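Long-range contact in alginate lyase, family PL7 (Zobellia galactanivorans, PDB 4BE3), which probably cleaves alginate by beta-elimination as an exolytic polysaccharide lyase, acting on the chain from its end: residues K2-I16 with L27-E39. Sequence-based numbering, arbitrary orientation.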
# COMPACT_ATOMS: atom_id res chain seq x y z
N LYS A 2 1.20 -9.15 30.10
CA LYS A 2 1.39 -9.01 28.69
C LYS A 2 1.04 -7.64 28.13
O LYS A 2 0.28 -6.90 28.67
CB LYS A 2 0.72 -10.08 27.83
CG LYS A 2 0.76 -11.47 28.48
CD LYS A 2 0.30 -12.36 27.37
CE LYS A 2 0.63 -13.77 27.80
NZ LYS A 2 0.35 -14.45 26.52
N TYR A 3 1.73 -7.30 27.03
CA TYR A 3 1.45 -6.12 26.26
C TYR A 3 0.56 -6.63 25.07
O TYR A 3 0.68 -7.73 24.61
CB TYR A 3 2.77 -5.54 25.70
CG TYR A 3 3.57 -4.85 26.79
CD1 TYR A 3 3.16 -3.57 27.19
CD2 TYR A 3 4.63 -5.52 27.46
CE1 TYR A 3 3.83 -2.93 28.22
CE2 TYR A 3 5.33 -4.89 28.49
CZ TYR A 3 4.93 -3.59 28.85
OH TYR A 3 5.51 -2.85 29.89
N PRO A 4 -0.30 -5.75 24.59
CA PRO A 4 -1.10 -6.04 23.40
C PRO A 4 -0.22 -6.52 22.25
O PRO A 4 -0.69 -7.42 21.44
CB PRO A 4 -1.66 -4.65 23.08
CG PRO A 4 -1.91 -4.08 24.48
CD PRO A 4 -0.61 -4.42 25.19
N SER A 5 1.09 -6.06 22.15
CA SER A 5 1.89 -6.47 21.00
C SER A 5 2.15 -7.97 21.07
O SER A 5 2.48 -8.53 20.04
CB SER A 5 3.24 -5.74 20.93
OG SER A 5 3.87 -5.76 22.25
N GLU A 6 2.00 -8.56 22.26
CA GLU A 6 2.22 -10.01 22.32
C GLU A 6 1.09 -10.78 21.67
O GLU A 6 1.22 -11.96 21.43
CB GLU A 6 2.33 -10.47 23.76
CG GLU A 6 3.60 -9.86 24.44
CD GLU A 6 3.75 -10.23 25.91
OE1 GLU A 6 3.71 -11.45 26.26
OE2 GLU A 6 3.87 -9.26 26.75
N LEU A 7 -0.07 -10.07 21.50
CA LEU A 7 -1.30 -10.74 20.85
C LEU A 7 -1.53 -10.33 19.41
O LEU A 7 -2.25 -10.95 18.74
CB LEU A 7 -2.54 -10.35 21.69
CG LEU A 7 -2.56 -10.68 23.15
CD1 LEU A 7 -3.83 -10.24 23.97
CD2 LEU A 7 -2.23 -12.15 23.30
N ILE A 8 -0.86 -9.29 18.95
CA ILE A 8 -1.04 -8.75 17.62
C ILE A 8 0.35 -8.60 16.99
O ILE A 8 1.05 -7.59 17.16
CB ILE A 8 -1.73 -7.36 17.69
CG1 ILE A 8 -3.13 -7.50 18.36
CG2 ILE A 8 -1.91 -6.73 16.25
CD1 ILE A 8 -3.75 -6.10 18.48
N PRO A 9 0.68 -9.50 16.15
CA PRO A 9 2.03 -9.53 15.60
C PRO A 9 2.31 -8.39 14.69
O PRO A 9 3.49 -8.11 14.43
CB PRO A 9 2.03 -10.81 14.81
CG PRO A 9 0.87 -11.61 15.18
CD PRO A 9 -0.08 -10.76 15.99
N GLN A 10 1.27 -7.76 14.10
CA GLN A 10 1.52 -6.59 13.32
C GLN A 10 1.36 -5.33 14.12
O GLN A 10 1.10 -4.27 13.53
CB GLN A 10 0.42 -6.56 12.20
CG GLN A 10 0.70 -7.76 11.22
CD GLN A 10 -0.51 -7.83 10.26
OE1 GLN A 10 -1.65 -7.64 10.70
NE2 GLN A 10 -0.27 -8.14 9.06
N MET A 11 1.64 -5.36 15.41
CA MET A 11 1.42 -4.18 16.21
C MET A 11 2.25 -3.02 15.72
O MET A 11 1.79 -1.83 15.81
CB MET A 11 1.53 -4.52 17.68
CG MET A 11 1.27 -3.35 18.49
SD MET A 11 -0.33 -3.59 19.23
CE MET A 11 -1.42 -3.22 18.08
N ASP A 12 3.41 -3.32 15.06
CA ASP A 12 4.24 -2.19 14.65
C ASP A 12 3.69 -1.53 13.40
O ASP A 12 4.22 -0.58 12.96
CB ASP A 12 5.70 -2.66 14.35
CG ASP A 12 5.78 -3.66 13.20
OD1 ASP A 12 4.85 -4.19 12.59
OD2 ASP A 12 6.90 -3.99 12.86
N GLU A 13 2.61 -2.02 12.82
CA GLU A 13 1.93 -1.40 11.66
C GLU A 13 0.82 -0.39 12.06
O GLU A 13 0.25 0.25 11.19
CB GLU A 13 1.27 -2.57 10.83
CG GLU A 13 2.41 -3.35 10.19
CD GLU A 13 1.86 -4.43 9.25
OE1 GLU A 13 0.76 -4.25 8.52
OE2 GLU A 13 2.48 -5.54 9.19
N TRP A 14 0.64 -0.27 13.36
CA TRP A 14 -0.37 0.66 13.91
C TRP A 14 0.17 1.74 14.80
O TRP A 14 1.17 1.44 15.54
CB TRP A 14 -1.33 -0.11 14.79
CG TRP A 14 -2.08 -1.24 14.06
CD1 TRP A 14 -1.80 -2.60 14.14
CD2 TRP A 14 -3.37 -1.13 13.35
NE1 TRP A 14 -2.77 -3.32 13.49
CE2 TRP A 14 -3.74 -2.46 12.95
CE3 TRP A 14 -4.20 -0.04 12.98
CZ2 TRP A 14 -4.99 -2.77 12.30
CZ3 TRP A 14 -5.40 -0.34 12.27
CH2 TRP A 14 -5.77 -1.68 11.93
N LYS A 15 -0.46 2.96 14.86
CA LYS A 15 -0.19 3.94 15.90
C LYS A 15 -1.51 3.98 16.72
O LYS A 15 -2.54 3.32 16.28
CB LYS A 15 0.06 5.29 15.30
CG LYS A 15 -1.14 5.83 14.52
CD LYS A 15 -0.82 7.11 13.77
CE LYS A 15 0.09 6.79 12.56
NZ LYS A 15 -0.02 8.00 11.65
N ILE A 16 -1.47 4.64 17.86
CA ILE A 16 -2.73 4.71 18.65
C ILE A 16 -3.00 6.14 19.09
O ILE A 16 -2.04 6.95 19.26
CB ILE A 16 -2.66 3.68 19.87
CG1 ILE A 16 -4.10 3.32 20.46
CG2 ILE A 16 -1.83 4.27 21.03
CD1 ILE A 16 -4.12 2.13 21.36
N LEU A 27 4.18 0.88 19.14
CA LEU A 27 3.22 0.22 20.11
C LEU A 27 3.71 -1.07 20.54
O LEU A 27 3.11 -1.80 21.33
CB LEU A 27 1.76 0.05 19.43
CG LEU A 27 1.09 1.38 19.11
CD1 LEU A 27 -0.25 0.99 18.42
CD2 LEU A 27 0.93 2.20 20.36
N VAL A 28 4.92 -1.42 20.07
CA VAL A 28 5.51 -2.64 20.64
C VAL A 28 5.84 -2.46 22.11
O VAL A 28 6.54 -1.38 22.52
CB VAL A 28 6.75 -3.12 19.82
CG1 VAL A 28 7.44 -4.27 20.55
CG2 VAL A 28 6.29 -3.67 18.44
N ASN A 29 5.43 -3.45 22.95
CA ASN A 29 5.58 -3.32 24.41
C ASN A 29 5.06 -2.01 24.95
O ASN A 29 5.78 -1.29 25.69
CB ASN A 29 7.03 -3.52 24.81
CG ASN A 29 7.50 -4.91 24.42
OD1 ASN A 29 6.68 -5.86 24.45
ND2 ASN A 29 8.80 -5.06 23.99
N TYR A 30 3.80 -1.67 24.60
CA TYR A 30 3.20 -0.43 25.12
C TYR A 30 1.87 -0.74 25.65
O TYR A 30 1.12 -1.46 24.97
CB TYR A 30 3.09 0.54 24.01
CG TYR A 30 2.39 1.82 24.49
CD1 TYR A 30 3.06 2.74 25.23
CD2 TYR A 30 1.00 2.02 24.22
CE1 TYR A 30 2.44 3.94 25.71
CE2 TYR A 30 0.40 3.20 24.61
CZ TYR A 30 1.12 4.13 25.37
OH TYR A 30 0.49 5.27 25.81
N ALA A 31 1.55 -0.25 26.85
CA ALA A 31 0.15 -0.39 27.35
C ALA A 31 -0.09 0.84 28.18
O ALA A 31 0.88 1.54 28.59
CB ALA A 31 -0.04 -1.68 28.21
N LYS A 32 -1.37 1.12 28.46
CA LYS A 32 -1.62 2.12 29.44
C LYS A 32 -2.87 1.69 30.13
O LYS A 32 -3.95 1.43 29.49
CB LYS A 32 -1.79 3.49 28.77
CG LYS A 32 -2.22 4.43 29.90
CD LYS A 32 -1.37 5.65 30.05
CE LYS A 32 -1.88 6.78 29.18
NZ LYS A 32 -1.65 7.96 30.07
N ASP A 33 -2.78 1.54 31.45
CA ASP A 33 -3.88 1.11 32.28
C ASP A 33 -5.14 1.97 32.00
O ASP A 33 -5.05 3.23 31.77
CB ASP A 33 -3.57 1.41 33.77
CG ASP A 33 -2.49 0.48 34.34
OD1 ASP A 33 -2.09 -0.48 33.74
OD2 ASP A 33 -2.14 0.74 35.49
N ASP A 34 -6.28 1.29 32.06
CA ASP A 34 -7.62 1.94 31.77
C ASP A 34 -7.85 2.37 30.34
O ASP A 34 -8.92 2.99 30.12
CB ASP A 34 -7.81 3.21 32.61
CG ASP A 34 -8.01 2.91 34.08
OD1 ASP A 34 -8.20 1.69 34.48
OD2 ASP A 34 -7.93 3.94 34.80
N PHE A 35 -6.92 2.15 29.40
CA PHE A 35 -7.20 2.54 27.99
C PHE A 35 -6.86 1.40 27.08
O PHE A 35 -7.61 1.07 26.20
CB PHE A 35 -6.39 3.76 27.57
CG PHE A 35 -6.79 5.00 28.39
CD1 PHE A 35 -7.96 5.68 28.12
CD2 PHE A 35 -5.97 5.44 29.43
CE1 PHE A 35 -8.32 6.81 28.90
CE2 PHE A 35 -6.32 6.55 30.21
CZ PHE A 35 -7.48 7.22 29.96
N PHE A 36 -5.62 0.86 27.22
CA PHE A 36 -5.12 0.00 26.10
C PHE A 36 -4.25 -1.04 26.75
O PHE A 36 -3.15 -0.68 27.25
CB PHE A 36 -4.29 0.79 25.11
CG PHE A 36 -3.65 -0.07 23.98
CD1 PHE A 36 -4.43 -0.90 23.10
CD2 PHE A 36 -2.24 -0.05 23.84
CE1 PHE A 36 -3.79 -1.63 22.07
CE2 PHE A 36 -1.62 -0.77 22.81
CZ PHE A 36 -2.37 -1.58 22.01
N TYR A 37 -4.78 -2.24 26.91
CA TYR A 37 -4.08 -3.21 27.82
C TYR A 37 -4.61 -4.58 27.50
O TYR A 37 -5.49 -4.75 26.70
CB TYR A 37 -4.28 -2.96 29.31
CG TYR A 37 -5.75 -2.81 29.72
CD1 TYR A 37 -6.35 -1.52 29.66
CD2 TYR A 37 -6.50 -3.89 30.15
CE1 TYR A 37 -7.70 -1.37 30.07
CE2 TYR A 37 -7.82 -3.73 30.58
CZ TYR A 37 -8.40 -2.49 30.52
OH TYR A 37 -9.76 -2.37 30.92
N VAL A 38 -4.03 -5.59 28.12
CA VAL A 38 -4.40 -6.99 27.81
C VAL A 38 -5.23 -7.49 28.98
O VAL A 38 -4.92 -7.16 30.15
CB VAL A 38 -3.16 -7.94 27.68
CG1 VAL A 38 -3.66 -9.38 27.57
CG2 VAL A 38 -2.38 -7.50 26.40
N GLU A 39 -6.26 -8.29 28.73
CA GLU A 39 -7.05 -8.91 29.81
C GLU A 39 -7.11 -10.36 29.47
O GLU A 39 -7.25 -10.73 28.31
CB GLU A 39 -8.54 -8.36 29.93
CG GLU A 39 -9.06 -8.84 31.28
CD GLU A 39 -10.07 -7.95 31.91
OE1 GLU A 39 -10.01 -6.66 31.85
OE2 GLU A 39 -10.96 -8.60 32.50
O HOH W 1 -1.32 -4.73 29.07
O HOH W 2 1.71 -3.31 23.00
O HOH W 3 5.59 -7.57 22.44
O HOH W 4 3.54 0.63 16.40
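The ring of F36 is sandwiched between P4 and I16. CD1 of I16 sits over one face, 3.5 Å from the ring centroid, and CG of P4 covers the opposite face at 3.8 Å, so both are CH-pi contacts. M11 approaches the edge, its SD lying in the ring plane 4.0 Å from CZ of F36, a Met-aromatic contact. With CG anti to the backbone N (chi1 175°), F36 reaches inward from the edge strand 36-41 to meet all three, while F49 of the adjacent strand 44-52 also meets its ring.

L27 extends the apolar cluster: its CD2 packs crosswise against CG2 of I16, and CB rests on CG of M11. V38 fits its CG2 against the backbone joining Y3 to P4 and meets the tip of L7 with CG1. The ring of Y3 lies over the backbone of N29, whose CB stands 4.2 Å from the ring centroid, almost on its normal; the asparagine amide is turned 58° from the ring plane.

Polar ties cluster around S5. Its first torsion, which places OG between the backbone N and the carbonyl carbon, turns that oxygen toward N29 N, from which it accepts a nearly straight bond (2.9 Å, 163°). A water 2.5 Å from S5 OG donates to N29 OD1, so N29 is met through both its N-H and its side chain. Another water accepts from S5 N and Y30 N and donates to L27 O; a third links K2 O to V38 N, and a fourth accepts from L27 N and lies 2.6 Å from W14 O.

The arrangement ties the N-terminal arm and strand 14-17 of one sheet to the edge strand of the other, at one margin of the beta-jelly roll typical of PL7 lyases. With one direct hydrogen bond across the segments, cohesion probably rests mainly on the apolar contacts, with waters joining backbone N-H and C=O groups of the two segments.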